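Local coordinates for protein Alpha/beta hydrolase (Enterobacter asburiae, PDB 6KMO) that hydrolyses ester bonds as an esterase or lipase of the alpha/beta hydrolase fold, probably through a serine nucleophile, at residues G175-S180 / Y203-W208; F102-G107 / R120-L125; E268-T273 / T298-N303. The protein carries 2 engineered substitutions. All coordinates share one frame; numbering follows the deposited sequence. Where two conformers were deposited one is given.

Contact 1: residues G175-S180 / Y203-W208; sequences GLVGNS and YNVMLW
The parallel part of the central, mixed sheet of the alpha/beta hydrolase fold carries this pairing, a right-handed beta-alpha-beta crossover in which helix 181-195 links strands 174-179 and 203-207. Five backbone hydrogen bonds lace 175-180 to 203-208, from Leu-176 N to Tyr-203 O (2.9 Å) up to Ser-180 N to Leu-207 O (2.8 Å). On the face turned to helix 181-195, Leu-176 and Asn-204 run side by side; Leu-176 packs on Val-186 and Val-189, while CB and CD1 of the leucine each come within 3.4 Å of Asn-204 OD1. That oxygen is buried without a polar partner, whereas Asn-204 ND2 bonds Thr-269 OG1. Val-205, on the other face, suits a strand because branching at CB favours the extended backbone; Val-205 CB meets Val-177 CG2 at 4.0 Å. Gly-178, Ser-180 and the glycine two further on match the GxSxG nucleophile elbow, and the unusual backbone of Ser-180 (phi 70°, psi -121°) is the strain expected there, so this serine is probably the nucleophile. Trp-208 CG occupies the crowded position between backbone N and carbonyl carbon (chi1 42°), turning the indole back toward the elbow. Its NE1 bonds Asp-308 OD1, while Ser-180 OG lies at the ring's edge, 3.1 Å from Trp-208 CD1.

Contact 2: residues F102-G107 / R120-L125; sequences FMFFHG and RLIRDL
Phe-104 lays one ring face beneath Ile-122, whose CG1 sits almost directly over the ring centre, 3.6 Å from the centroid and 11° off the normal: a CH-pi contact. Ile-122 CD1 carries on across the same ring, 3.6 Å from Phe-104 CD2. The CB of Phe-104 points toward helix 115-129, and with CG anti to the backbone N (chi1 -173°) the ring comes under Ile-122. Two leucines of the helix, one turn apart, complete the fit: Leu-121 CD2 lies 4.0 Å from Phe-104 CZ, and Leu-125 CD1 lies 3.9 Å from Phe-104 CE1. Phe-102, two residues back and so on the same face of strand 99-105, brings its CZ to 3.9 Å from Leu-125 CB.

This is the first half of a beta-alpha-beta unit, a helix laid roughly antiparallel to its strand (159°) with the axes 10.7 Å apart, a gap that long flat phenylalanines suit well. Beyond the strand, His-106 and Gly-107 begin an HGGG sequence, consistent with the oxyanion-hole motif of hormone-sensitive-lipase-like enzymes. His-106 ND1 bonds Gly-107 O, in the plane of the imidazole. On the helix, Arg-120 grips Asp-124 OD2 side-on with NE and NH2. Between strand and helix, by contrast, everything is apolar, so shape complementarity and the burial of hydrocarbon, rather than directional bonds, hold the helix against the sheet.

Contact 3: residues E268-T273 / T298-N303; sequences ETLIQT and TVTRYN
Backbone bonds dominate this pairing of two parallel strands, 269-274 and 297-302, the last beta-alpha-beta unit of the hydrolase sheet. Five N-H groups and carbonyls join them in the regular parallel ladder. It runs from Thr-298 N to Thr-269 O (3.0 Å) to Tyr-302 N to Thr-273 O (2.9 Å), the latter nearly straight at 175°. The strand directions differ by 18°, the usual gentle twist.

Side-chain packing is modest. Leu-270 CD1 leans over Thr-298 and touches its CG2 at 3.8 Å, and on the opposite face, toward helix 280-292, Ile-271 CD1 approaches Val-299 CG2 at 4.3 Å. Ile-271, Val-299 and the threonines, branched at CB, suit the extended backbone. Gln-272, extended beyond CG, crosses Tyr-302 obliquely, its amide and the ring planes 40° apart and Gln-272 CD 3.5 Å from Tyr-302 CE1.

Polar side chains are tied by water and by outside partners. One water donates to Thr-269 O (2.8 Å) and also bonds Thr-298 OG1. A second water donates to Tyr-302 OH (2.9 Å), lying in the plane of the ring, and is held by Thr-300 OG1 as well. Further out, Gln-272 OE1 bonds Tyr-309 OH, and Tyr-302 OH bonds Gln-327 OE1. Thr-273 OG1 and Arg-301 NE both meet Glu-284 OE2, so one carboxylate draws the neighbouring side chains together.

Strand 297-302 is outermost within the chain, yet Thr-300 to Tyr-302 pair antiparallel with a strand of the second subunit, continuing the sheet across the dimer. Arg-301 approaches its counterpart of that subunit there, like charge to like, so the Glu-284 carboxylate probably eases a repulsion that the interface would otherwise carry.

Along the chain the three contacts come in series, none nested in or crossing another. Contact 2 closes first, after a 12-residue link, folding helix 115-129 onto strand 99-105. Contact 1 follows, its strands joined through helix 181-195, and contact 3 closes last, over helix 280-292. All meet in one sheet. Strand 174-179 bonds to strand 99-105, through Gly-175 and Val-177 with Met-103 and Phe-105, which sets contact 2 beside contact 1. Strand 203-207 bonds in turn to strand 269-274, as between Asn-204 and Leu-270. Contacts 2 and 3 do not touch: contact 1, which holds the probable nucleophile, lies between them, and contact 3 carries the sheet on to the dimer edge.

Contact 1: residues G175-S180 / Y203-W208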
loop_
_atom_site.group_PDB
_atom_site.type_symbol
_atom_site.label_atom_id
_atom_site.label_comp_id
_atom_site.label_asym_id
_atom_site.label_seq_id
_atom_site.Cartn_x
_atom_site.Cartn_y
_atom_site.Cartn_z
ATOM N N GLY A 175 -13.290 6.054 13.416
ATOM C CA GLY A 175 -13.103 5.707 12.025
ATOM C C GLY A 175 -14.213 4.795 11.516
ATOM O O GLY A 175 -15.039 4.295 12.271
ATOM N N LEU A 176 -14.190 4.566 10.203
ATOM C CA LEU A 176 -15.113 3.663 9.532
ATOM C C LEU A 176 -14.295 2.732 8.659
ATOM O O LEU A 176 -13.533 3.203 7.812
ATOM C CB LEU A 176 -16.098 4.443 8.656
ATOM C CG LEU A 176 -16.978 5.494 9.327
ATOM C CD1 LEU A 176 -17.825 6.225 8.296
ATOM C CD2 LEU A 176 -17.870 4.890 10.394
ATOM N N VAL A 177 -14.459 1.426 8.851
ATOM C CA VAL A 177 -13.671 0.420 8.138
ATOM C C VAL A 177 -14.596 -0.680 7.650
ATOM O O VAL A 177 -15.509 -1.111 8.362
ATOM C CB VAL A 177 -12.593 -0.188 9.057
ATOM C CG1 VAL A 177 -11.793 -1.262 8.329
ATOM C CG2 VAL A 177 -11.650 0.900 9.602
ATOM N N GLY A 178 -14.359 -1.172 6.439
ATOM C CA GLY A 178 -15.135 -2.300 5.952
ATOM C C GLY A 178 -14.564 -2.844 4.663
ATOM O O GLY A 178 -13.917 -2.127 3.898
ATOM N N ASN A 179 -14.861 -4.122 4.423
ATOM C CA ASN A 179 -14.406 -4.824 3.217
ATOM C C ASN A 179 -15.572 -5.096 2.278
ATOM O O ASN A 179 -16.643 -5.524 2.716
ATOM C CB ASN A 179 -13.727 -6.165 3.550
ATOM C CG ASN A 179 -14.612 -7.114 4.343
ATOM O OD1 ASN A 179 -15.095 -6.775 5.427
ATOM N ND2 ASN A 179 -14.804 -8.325 3.829
ATOM N N SER A 180 -15.362 -4.819 0.987
ATOM C CA SER A 180 -16.304 -5.231 -0.059
ATOM C C SER A 180 -17.597 -4.423 0.059
ATOM O O SER A 180 -17.549 -3.189 -0.001
ATOM C CB SER A 180 -16.502 -6.739 -0.009
ATOM O OG SER A 180 -15.252 -7.404 0.111
ATOM N N TYR A 203 -11.411 8.974 9.841
ATOM C CA TYR A 203 -10.759 8.264 8.747
ATOM C C TYR A 203 -11.658 7.139 8.278
ATOM O O TYR A 203 -12.307 6.480 9.092
ATOM C CB TYR A 203 -9.426 7.665 9.205
ATOM C CG TYR A 203 -8.400 7.422 8.121
ATOM C CD1 TYR A 203 -7.934 8.472 7.361
ATOM C CD2 TYR A 203 -7.855 6.158 7.909
ATOM C CE1 TYR A 203 -6.970 8.269 6.377
ATOM C CE2 TYR A 203 -6.896 5.947 6.936
ATOM C CZ TYR A 203 -6.461 7.001 6.168
ATOM O OH TYR A 203 -5.473 6.793 5.223
ATOM N N ASN A 204 -11.667 6.911 6.973
ATOM C CA ASN A 204 -12.333 5.777 6.350
ATOM C C ASN A 204 -11.279 4.843 5.769
ATOM O O ASN A 204 -10.331 5.297 5.122
ATOM C CB ASN A 204 -13.173 6.234 5.162
ATOM C CG ASN A 204 -14.348 7.066 5.542
ATOM O OD1 ASN A 204 -14.898 6.940 6.635
ATOM N ND2 ASN A 204 -14.783 7.905 4.619
ATOM N N VAL A 205 -11.477 3.545 5.938
ATOM C CA VAL A 205 -10.692 2.534 5.240
ATOM C C VAL A 205 -11.665 1.656 4.472
ATOM O O VAL A 205 -12.446 0.901 5.063
ATOM C CB VAL A 205 -9.812 1.695 6.170
ATOM C CG1 VAL A 205 -9.021 0.712 5.325
ATOM C CG2 VAL A 205 -8.875 2.565 6.993
ATOM N N MET A 206 -11.634 1.765 3.152
ATOM C CA MET A 206 -12.486 0.996 2.252
ATOM C C MET A 206 -11.621 -0.094 1.640
ATOM O O MET A 206 -10.768 0.183 0.786
ATOM C CB MET A 206 -13.096 1.908 1.182
ATOM C CG MET A 206 -14.014 2.994 1.725
ATOM S SD MET A 206 -14.610 4.307 0.515
ATOM C CE MET A 206 -15.615 3.283 -0.603
ATOM N N LEU A 207 -11.823 -1.326 2.091
ATOM C CA LEU A 207 -11.007 -2.468 1.669
ATOM C C LEU A 207 -11.726 -3.141 0.509
ATOM O O LEU A 207 -12.829 -3.676 0.674
ATOM C CB LEU A 207 -10.802 -3.446 2.822
ATOM C CG LEU A 207 -10.064 -2.871 4.038
ATOM C CD1 LEU A 207 -10.118 -3.871 5.175
ATOM C CD2 LEU A 207 -8.645 -2.513 3.704
ATOM N N TRP A 208 -11.102 -3.088 -0.667
ATOM C CA TRP A 208 -11.608 -3.660 -1.914
ATOM C C TRP A 208 -13.129 -3.452 -2.036
ATOM O O TRP A 208 -13.900 -4.425 -2.123
ATOM C CB TRP A 208 -11.188 -5.120 -2.099
ATOM C CG TRP A 208 -11.265 -5.965 -0.875
ATOM C CD1 TRP A 208 -12.303 -6.778 -0.536
ATOM C CD2 TRP A 208 -10.301 -6.077 0.188
ATOM N NE1 TRP A 208 -12.068 -7.369 0.682
ATOM C CE2 TRP A 208 -10.838 -6.968 1.135
ATOM C CE3 TRP A 208 -9.051 -5.505 0.444
ATOM C CZ2 TRP A 208 -10.171 -7.293 2.311
ATOM C CZ3 TRP A 208 -8.394 -5.840 1.627
ATOM C CH2 TRP A 208 -8.958 -6.723 2.530
#

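Contact 2: residues F102-G107 / R120-L125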
loop_
_atom_site.group_PDB
_atom_site.type_symbol
_atom_site.label_atom_id
_atom_site.label_comp_id
_atom_site.label_asym_id
_atom_site.label_seq_id
_atom_site.Cartn_x
_atom_site.Cartn_y
_atom_site.Cartn_z
ATOM N N PHE A 102 -12.899 2.268 15.572
ATOM C CA PHE A 102 -13.452 2.265 14.231
ATOM C C PHE A 102 -14.670 1.354 14.190
ATOM O O PHE A 102 -14.658 0.255 14.755
ATOM C CB PHE A 102 -12.443 1.875 13.132
ATOM C CG PHE A 102 -11.775 0.549 13.316
ATOM C CD1 PHE A 102 -12.229 -0.582 12.664
ATOM C CD2 PHE A 102 -10.627 0.446 14.080
ATOM C CE1 PHE A 102 -11.574 -1.786 12.798
ATOM C CE2 PHE A 102 -9.965 -0.761 14.213
ATOM C CZ PHE A 102 -10.448 -1.883 13.586
ATOM N N MET A 103 -15.716 1.802 13.517
ATOM C CA MET A 103 -16.811 0.911 13.163
ATOM C C MET A 103 -16.289 -0.078 12.132
ATOM O O MET A 103 -15.422 0.257 11.312
ATOM C CB MET A 103 -17.980 1.704 12.581
ATOM C CG MET A 103 -18.407 2.908 13.426
ATOM S SD MET A 103 -18.875 2.579 15.210
ATOM C CE MET A 103 -20.254 1.414 14.918
ATOM N N PHE A 104 -16.797 -1.307 12.189
ATOM C CA PHE A 104 -16.411 -2.337 11.238
ATOM C C PHE A 104 -17.646 -2.897 10.551
ATOM O O PHE A 104 -18.517 -3.481 11.210
ATOM C CB PHE A 104 -15.578 -3.473 11.836
ATOM C CG PHE A 104 -15.074 -4.397 10.765
ATOM C CD1 PHE A 104 -13.907 -4.117 10.083
ATOM C CD2 PHE A 104 -15.848 -5.466 10.346
ATOM C CE1 PHE A 104 -13.490 -4.912 9.035
ATOM C CE2 PHE A 104 -15.452 -6.253 9.301
ATOM C CZ PHE A 104 -14.264 -5.983 8.639
ATOM N N PHE A 105 -17.705 -2.726 9.224
ATOM C CA PHE A 105 -18.807 -3.157 8.377
ATOM C C PHE A 105 -18.313 -4.334 7.546
ATOM O O PHE A 105 -17.436 -4.179 6.693
ATOM C CB PHE A 105 -19.271 -1.982 7.513
ATOM C CG PHE A 105 -19.614 -0.748 8.304
ATOM C CD1 PHE A 105 -20.368 -0.829 9.466
ATOM C CD2 PHE A 105 -19.197 0.489 7.880
ATOM C CE1 PHE A 105 -20.678 0.309 10.194
ATOM C CE2 PHE A 105 -19.511 1.628 8.602
ATOM C CZ PHE A 105 -20.254 1.528 9.778
ATOM N N HIS A 106 -18.874 -5.510 7.796
ATOM C CA HIS A 106 -18.420 -6.719 7.135
ATOM C C HIS A 106 -18.915 -6.792 5.694
ATOM O O HIS A 106 -19.906 -6.174 5.308
ATOM C CB HIS A 106 -18.829 -7.959 7.925
ATOM C CG HIS A 106 -20.275 -8.344 7.817
ATOM N ND1 HIS A 106 -20.764 -9.055 6.744
ATOM C CD2 HIS A 106 -21.312 -8.196 8.674
ATOM C CE1 HIS A 106 -22.045 -9.308 6.933
ATOM N NE2 HIS A 106 -22.405 -8.794 8.093
ATOM N N GLY A 107 -18.204 -7.588 4.898
ATOM C CA GLY A 107 -18.586 -7.889 3.539
ATOM C C GLY A 107 -19.309 -9.215 3.413
ATOM O O GLY A 107 -19.668 -9.868 4.390
ATOM N N ARG A 120 -10.995 -12.933 12.214
ATOM C CA ARG A 120 -9.544 -12.881 12.086
ATOM C C ARG A 120 -9.104 -11.548 11.482
ATOM O O ARG A 120 -8.164 -10.903 11.975
ATOM C CB ARG A 120 -9.049 -14.064 11.264
ATOM C CG ARG A 120 -7.549 -14.300 11.402
ATOM C CD ARG A 120 -6.880 -14.432 10.053
ATOM N NE ARG A 120 -6.646 -13.128 9.430
ATOM C CZ ARG A 120 -7.086 -12.746 8.236
ATOM N NH1 ARG A 120 -7.877 -13.497 7.486
ATOM N NH2 ARG A 120 -6.710 -11.560 7.796
ATOM N N LEU A 121 -9.783 -11.127 10.414
ATOM C CA LEU A 121 -9.508 -9.838 9.791
ATOM C C LEU A 121 -9.685 -8.701 10.783
ATOM O O LEU A 121 -8.845 -7.801 10.864
ATOM C CB LEU A 121 -10.439 -9.651 8.590
ATOM C CG LEU A 121 -10.518 -8.259 7.961
ATOM C CD1 LEU A 121 -9.148 -7.761 7.485
ATOM C CD2 LEU A 121 -11.514 -8.264 6.794
ATOM N N ILE A 122 -10.792 -8.707 11.531
ATOM C CA ILE A 122 -11.032 -7.635 12.491
ATOM C C ILE A 122 -9.925 -7.601 13.530
ATOM O O ILE A 122 -9.400 -6.535 13.863
ATOM C CB ILE A 122 -12.419 -7.785 13.136
ATOM C CG1 ILE A 122 -13.512 -7.609 12.089
ATOM C CG2 ILE A 122 -12.580 -6.771 14.252
ATOM C CD1 ILE A 122 -14.850 -8.134 12.528
ATOM N N ARG A 123 -9.571 -8.762 14.073
ATOM C CA ARG A 123 -8.502 -8.802 15.065
ATOM C C ARG A 123 -7.190 -8.289 14.486
ATOM O O ARG A 123 -6.441 -7.574 15.169
ATOM C CB ARG A 123 -8.328 -10.225 15.608
ATOM C CG ARG A 123 -9.448 -10.691 16.535
ATOM C CD ARG A 123 -9.194 -12.122 16.954
ATOM N NE ARG A 123 -10.179 -12.641 17.892
ATOM C CZ ARG A 123 -9.887 -13.313 19.008
ATOM N NH1 ARG A 123 -8.633 -13.507 19.384
ATOM N NH2 ARG A 123 -10.881 -13.765 19.758
ATOM N N ASP A 124 -6.879 -8.639 13.236
ATOM C CA ASP A 124 -5.648 -8.145 12.625
ATOM C C ASP A 124 -5.645 -6.619 12.562
ATOM O O ASP A 124 -4.617 -5.978 12.810
ATOM C CB ASP A 124 -5.489 -8.705 11.206
ATOM C CG ASP A 124 -5.051 -10.142 11.159
ATOM O OD1 ASP A 124 -4.602 -10.710 12.185
ATOM O OD2 ASP A 124 -5.156 -10.732 10.057
ATOM N N LEU A 125 -6.780 -6.017 12.208
ATOM C CA LEU A 125 -6.843 -4.563 12.095
ATOM C C LEU A 125 -6.768 -3.889 13.460
ATOM O O LEU A 125 -6.158 -2.826 13.599
ATOM C CB LEU A 125 -8.133 -4.162 11.372
ATOM C CG LEU A 125 -8.213 -4.521 9.875
ATOM C CD1 LEU A 125 -9.658 -4.459 9.413
ATOM C CD2 LEU A 125 -7.311 -3.625 9.041
#

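Contact 3: residues E268-T273 / T298-N303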
loop_
_atom_site.group_PDB
_atom_site.type_symbol
_atom_site.label_atom_id
_atom_site.label_comp_id
_atom_site.label_asym_id
_atom_site.label_seq_id
_atom_site.Cartn_x
_atom_site.Cartn_y
_atom_site.Cartn_z
ATOM N N GLU A 268 -11.289 11.882 5.336
ATOM C CA GLU A 268 -10.034 11.356 4.818
ATOM C C GLU A 268 -10.152 9.848 4.678
ATOM O O GLU A 268 -10.713 9.173 5.548
ATOM C CB GLU A 268 -8.875 11.724 5.738
ATOM C CG GLU A 268 -8.708 13.233 5.894
ATOM C CD GLU A 268 -7.309 13.679 6.265
ATOM O OE1 GLU A 268 -6.325 12.954 6.038
ATOM O OE2 GLU A 268 -7.197 14.809 6.796
ATOM N N THR A 269 -9.593 9.306 3.592
ATOM C CA THR A 269 -9.895 7.944 3.182
ATOM C C THR A 269 -8.670 7.213 2.663
ATOM O O THR A 269 -7.823 7.793 1.974
ATOM C CB THR A 269 -10.980 7.978 2.090
ATOM O OG1 THR A 269 -12.207 8.466 2.640
ATOM C CG2 THR A 269 -11.263 6.621 1.501
ATOM N N LEU A 270 -8.600 5.923 2.991
ATOM C CA LEU A 270 -7.691 4.962 2.382
ATOM C C LEU A 270 -8.551 3.946 1.648
ATOM O O LEU A 270 -9.485 3.388 2.240
ATOM C CB LEU A 270 -6.857 4.243 3.438
ATOM C CG LEU A 270 -6.041 3.048 2.929
ATOM C CD1 LEU A 270 -4.976 3.469 1.928
ATOM C CD2 LEU A 270 -5.381 2.338 4.087
ATOM N N ILE A 271 -8.242 3.689 0.374
ATOM C CA ILE A 271 -8.871 2.614 -0.389
ATOM C C ILE A 271 -7.788 1.618 -0.759
ATOM O O ILE A 271 -6.764 2.003 -1.326
ATOM C CB ILE A 271 -9.548 3.147 -1.664
ATOM C CG1 ILE A 271 -10.685 4.089 -1.327
ATOM C CG2 ILE A 271 -10.046 1.987 -2.520
ATOM C CD1 ILE A 271 -11.209 4.914 -2.497
ATOM N N GLN A 272 -8.001 0.343 -0.435
ATOM C CA GLN A 272 -7.162 -0.728 -0.972
ATOM C C GLN A 272 -7.934 -1.438 -2.071
ATOM O O GLN A 272 -9.123 -1.725 -1.915
ATOM C CB GLN A 272 -6.779 -1.766 0.085
ATOM C CG GLN A 272 -5.990 -1.207 1.258
ATOM C CD GLN A 272 -5.277 -2.273 2.068
ATOM O OE1 GLN A 272 -5.532 -3.476 1.919
ATOM N NE2 GLN A 272 -4.387 -1.832 2.957
ATOM N N THR A 273 -7.261 -1.733 -3.179
ATOM C CA THR A 273 -7.853 -2.567 -4.213
ATOM C C THR A 273 -6.965 -3.778 -4.478
ATOM O O THR A 273 -5.764 -3.779 -4.199
ATOM C CB THR A 273 -8.096 -1.786 -5.507
ATOM O OG1 THR A 273 -6.830 -1.341 -5.987
ATOM C CG2 THR A 273 -9.069 -0.631 -5.295
ATOM N N THR A 298 -5.910 8.230 -0.275
ATOM C CA THR A 298 -4.828 7.366 -0.736
ATOM C C THR A 298 -5.463 6.138 -1.352
ATOM O O THR A 298 -6.370 5.550 -0.751
ATOM C CB THR A 298 -3.960 6.940 0.452
ATOM O OG1 THR A 298 -3.391 8.095 1.078
ATOM C CG2 THR A 298 -2.837 6.030 0.012
ATOM N N VAL A 299 -5.004 5.753 -2.543
ATOM C CA VAL A 299 -5.487 4.547 -3.215
ATOM C C VAL A 299 -4.294 3.634 -3.462
ATOM O O VAL A 299 -3.353 4.019 -4.165
ATOM C CB VAL A 299 -6.191 4.864 -4.538
ATOM C CG1 VAL A 299 -6.657 3.583 -5.210
ATOM C CG2 VAL A 299 -7.392 5.797 -4.303
ATOM N N THR A 300 -4.333 2.433 -2.887
ATOM C CA THR A 300 -3.255 1.460 -3.003
ATOM C C THR A 300 -3.796 0.192 -3.641
ATOM O O THR A 300 -4.705 -0.445 -3.090
ATOM C CB THR A 300 -2.675 1.086 -1.638
ATOM O OG1 THR A 300 -2.412 2.253 -0.857
ATOM C CG2 THR A 300 -1.384 0.288 -1.785
ATOM N N ARG A 301 -3.229 -0.184 -4.777
ATOM C CA ARG A 301 -3.521 -1.458 -5.419
ATOM C C ARG A 301 -2.476 -2.480 -4.989
ATOM O O ARG A 301 -1.275 -2.237 -5.124
ATOM C CB ARG A 301 -3.480 -1.306 -6.941
ATOM C CG ARG A 301 -3.737 -2.593 -7.708
ATOM C CD ARG A 301 -3.395 -2.468 -9.177
ATOM N NE ARG A 301 -4.375 -1.666 -9.886
ATOM C CZ ARG A 301 -4.538 -1.659 -11.200
ATOM N NH1 ARG A 301 -3.743 -2.388 -11.960
ATOM N NH2 ARG A 301 -5.486 -0.917 -11.745
ATOM N N TYR A 302 -2.929 -3.618 -4.475
ATOM C CA TYR A 302 -2.053 -4.715 -4.075
ATOM C C TYR A 302 -2.013 -5.732 -5.211
ATOM O O TYR A 302 -3.038 -6.333 -5.563
ATOM C CB TYR A 302 -2.492 -5.327 -2.736
ATOM C CG TYR A 302 -2.170 -4.398 -1.573
ATOM C CD1 TYR A 302 -3.001 -3.338 -1.268
ATOM C CD2 TYR A 302 -1.013 -4.552 -0.833
ATOM C CE1 TYR A 302 -2.697 -2.459 -0.241
ATOM C CE2 TYR A 302 -0.705 -3.677 0.210
ATOM C CZ TYR A 302 -1.560 -2.638 0.493
ATOM O OH TYR A 302 -1.292 -1.735 1.509
ATOM N N ASN A 303 -0.838 -5.892 -5.812
ATOM C CA ASN A 303 -0.742 -6.765 -6.971
ATOM C C ASN A 303 -0.789 -8.248 -6.595
ATOM O O ASN A 303 -0.438 -8.663 -5.490
ATOM C CB ASN A 303 0.518 -6.457 -7.777
ATOM C CG ASN A 303 0.312 -5.388 -8.811
ATOM O OD1 ASN A 303 -0.742 -4.748 -8.893
ATOM N ND2 ASN A 303 1.323 -5.189 -9.645
HETATM O O HOH W 1 -5.427 8.664 3.180
HETATM O O HOH W 2 -2.938 0.575 1.818
#